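PHO85 cyclin-10 (Saccharomyces cerevisiae, PDB 4KRD) is a cyclin partner of the kinase PHO85, directing it to phosphorylate and negatively regulate glycogen synthase and so restrain glycogen accumulation. Local coordinates at residues L88-I91 and Q92-E96. Sequence-based numbering, arbitrary orientation.
Sequences LKRI and QDKCE
Asp93 N donates to Lys89 O at 2.8 Å and Cys95 N to Ile91 O at 2.8 Å, two of the i-to-i+4 bonds that carry the last turns of helix 84-95 up to Glu96, which leaves helical geometry with a positive phi. One turn apart, Arg90 and Lys94 share a flank. With Arg90 CG anti to the backbone N (chi1 169°), beside the carbonyl carbon, the extended chain carries the guanidinium to where Lys94 CE meets it obliquely, 3.3 Å from Arg90 NH1. Long, flexible chains suit this partly open flank: Arg90 NE and NH2 can reach the carbonyls of Val161 and Lys160, bonding this helix of the cyclin domain to the end of helix 155-162. Shortening Arg90 to an alanine is likely to leave those carbonyls without these two donors and to take from Lys94 CE the guanidinium it rests against. On the buried side, branched Ile91 and compact Cys95 suit the interior; Ile91 CG2 stands 4.3 Å from Cys95 SG, and Ile91 also packs on Ile137 of helix 130-148. With Arg90 NH1 and Lys94 NZ 4.0 Å apart, the like charges probably repel mildly, a cost that the arginine's carbonyl bonds are likely to offset.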
ATOM      1  N   LEU B  88     -12.731  24.067  -6.088  1.00 45.50           N
ATOM      2  CA  LEU B  88     -11.382  23.540  -6.185  1.00 45.56           C
ATOM      3  C   LEU B  88     -10.348  24.550  -5.686  1.00 51.73           C
ATOM      4  O   LEU B  88      -9.365  24.167  -5.060  1.00 48.88           O
ATOM      5  CB  LEU B  88     -11.082  23.097  -7.619  1.00 46.20           C
ATOM      6  CG  LEU B  88     -11.623  21.718  -8.004  1.00 45.68           C
ATOM      7  CD1 LEU B  88     -11.573  21.503  -9.514  1.00 41.90           C
ATOM      8  CD2 LEU B  88     -10.834  20.633  -7.259  1.00 42.47           C
ATOM      9  N   LYS B  89     -10.573  25.836  -5.960  1.00 47.95           N
ATOM     10  CA  LYS B  89      -9.707  26.893  -5.434  1.00 45.96           C
ATOM     11  C   LYS B  89      -9.758  26.907  -3.918  1.00 42.16           C
ATOM     12  O   LYS B  89      -8.722  27.003  -3.252  1.00 48.74           O
ATOM     13  CB  LYS B  89     -10.140  28.276  -5.942  1.00 51.52           C
ATOM     14  CG  LYS B  89      -9.970  28.506  -7.432  1.00 60.51           C
ATOM     15  CD  LYS B  89     -10.795  29.707  -7.913  1.00 66.87           C
ATOM     16  CE  LYS B  89     -10.700  29.886  -9.431  1.00 67.82           C
ATOM     17  NZ  LYS B  89     -11.803  30.734  -9.967  1.00 68.07           N
ATOM     18  N   ARG B  90     -10.970  26.838  -3.372  1.00 46.12           N
ATOM     19  CA  ARG B  90     -11.138  26.823  -1.923  1.00 51.59           C
ATOM     20  C   ARG B  90     -10.407  25.642  -1.272  1.00 50.58           C
ATOM     21  O   ARG B  90      -9.742  25.807  -0.253  1.00 50.15           O
ATOM     22  CB  ARG B  90     -12.621  26.834  -1.535  1.00 50.47           C
ATOM     23  CG  ARG B  90     -12.867  26.550  -0.057  1.00 55.15           C
ATOM     24  CD  ARG B  90     -14.322  26.729   0.349  1.00 57.63           C
ATOM     25  NE  ARG B  90     -14.556  26.216   1.697  1.00 59.54           N
ATOM     26  CZ  ARG B  90     -14.285  26.883   2.817  1.00 69.61           C
ATOM     27  NH1 ARG B  90     -13.776  28.109   2.759  1.00 68.15           N
ATOM     28  NH2 ARG B  90     -14.523  26.324   3.997  1.00 59.69           N
ATOM     29  N   ILE B  91     -10.530  24.457  -1.868  1.00 43.92           N
ATOM     30  CA  ILE B  91      -9.873  23.260  -1.344  1.00 41.95           C
ATOM     31  C   ILE B  91      -8.352  23.433  -1.343  1.00 43.12           C
ATOM     32  O   ILE B  91      -7.684  23.165  -0.340  1.00 45.91           O
ATOM     33  CB  ILE B  91     -10.297  21.985  -2.138  1.00 37.42           C
ATOM     34  CG1 ILE B  91     -11.799  21.733  -1.980  1.00 37.80           C
ATOM     35  CG2 ILE B  91      -9.532  20.754  -1.664  1.00 37.88           C
ATOM     36  CD1 ILE B  91     -12.348  20.543  -2.798  1.00 33.61           C
ATOM     37  N   GLN B  92      -7.802  23.899  -2.456  1.00 46.65           N
ATOM     38  CA  GLN B  92      -6.356  24.058  -2.557  1.00 45.51           C
ATOM     39  C   GLN B  92      -5.823  25.188  -1.675  1.00 46.04           C
ATOM     40  O   GLN B  92      -4.725  25.088  -1.129  1.00 52.29           O
ATOM     41  CB  GLN B  92      -5.934  24.263  -4.013  1.00 40.41           C
ATOM     42  CG  GLN B  92      -4.436  24.446  -4.213  1.00 48.26           C
ATOM     43  CD  GLN B  92      -3.615  23.252  -3.725  1.00 47.90           C
ATOM     44  OE1 GLN B  92      -2.392  23.338  -3.576  1.00 49.00           O
ATOM     45  NE2 GLN B  92      -4.285  22.142  -3.467  1.00 41.41           N
ATOM     46  N   ASP B  93      -6.598  26.261  -1.542  1.00 54.11           N
ATOM     47  CA  ASP B  93      -6.227  27.381  -0.676  1.00 53.95           C
ATOM     48  C   ASP B  93      -6.119  26.925   0.774  1.00 52.87           C
ATOM     49  O   ASP B  93      -5.226  27.355   1.515  1.00 55.83           O
ATOM     50  CB  ASP B  93      -7.262  28.508  -0.776  1.00 57.08           C
ATOM     51  CG  ASP B  93      -7.094  29.346  -2.031  1.00 63.31           C
ATOM     52  OD1 ASP B  93      -5.993  29.316  -2.627  1.00 63.75           O
ATOM     53  OD2 ASP B  93      -8.064  30.038  -2.416  1.00 62.97           O
ATOM     54  N   LYS B  94      -7.034  26.042   1.166  1.00 43.80           N
ATOM     55  CA  LYS B  94      -7.117  25.542   2.531  1.00 46.71           C
ATOM     56  C   LYS B  94      -6.186  24.354   2.805  1.00 46.31           C
ATOM     57  O   LYS B  94      -5.731  24.158   3.935  1.00 50.76           O
ATOM     58  CB  LYS B  94      -8.559  25.132   2.839  1.00 44.96           C
ATOM     59  CG  LYS B  94      -9.576  26.252   2.729  1.00 54.39           C
ATOM     60  CD  LYS B  94      -9.512  27.191   3.930  1.00 62.64           C
ATOM     61  CE  LYS B  94     -10.728  28.116   3.976  1.00 70.19           C
ATOM     62  NZ  LYS B  94     -10.716  29.019   5.165  1.00 73.93           N
ATOM     63  N   CYS B  95      -5.896  23.561   1.778  1.00 47.69           N
ATOM     64  CA  CYS B  95      -5.167  22.307   1.986  1.00 44.62           C
ATOM     65  C   CYS B  95      -3.744  22.304   1.458  1.00 40.71           C
ATOM     66  O   CYS B  95      -2.911  21.563   1.952  1.00 43.66           O
ATOM     67  CB  CYS B  95      -5.924  21.136   1.367  1.00 39.71           C
ATOM     68  SG  CYS B  95      -7.499  20.837   2.105  1.00 45.91           S
ATOM     69  N   GLU B  96      -3.471  23.110   0.436  1.00 44.75           N
ATOM     70  CA  GLU B  96      -2.118  23.201  -0.111  1.00 40.61           C
ATOM     71  C   GLU B  96      -1.522  21.836  -0.478  1.00 46.96           C
ATOM     72  O   GLU B  96      -0.458  21.443   0.011  1.00 43.45           O
ATOM     73  CB  GLU B  96      -1.202  23.972   0.847  1.00 49.16           C
ATOM     74  CG  GLU B  96      -1.603  25.437   1.024  1.00 56.53           C
ATOM     75  CD  GLU B  96      -0.775  26.152   2.092  1.00 70.76           C
ATOM     76  OE1 GLU B  96       0.316  25.653   2.452  1.00 63.95           O
ATOM     77  OE2 GLU B  96      -1.225  27.217   2.570  1.00 75.15           O
TER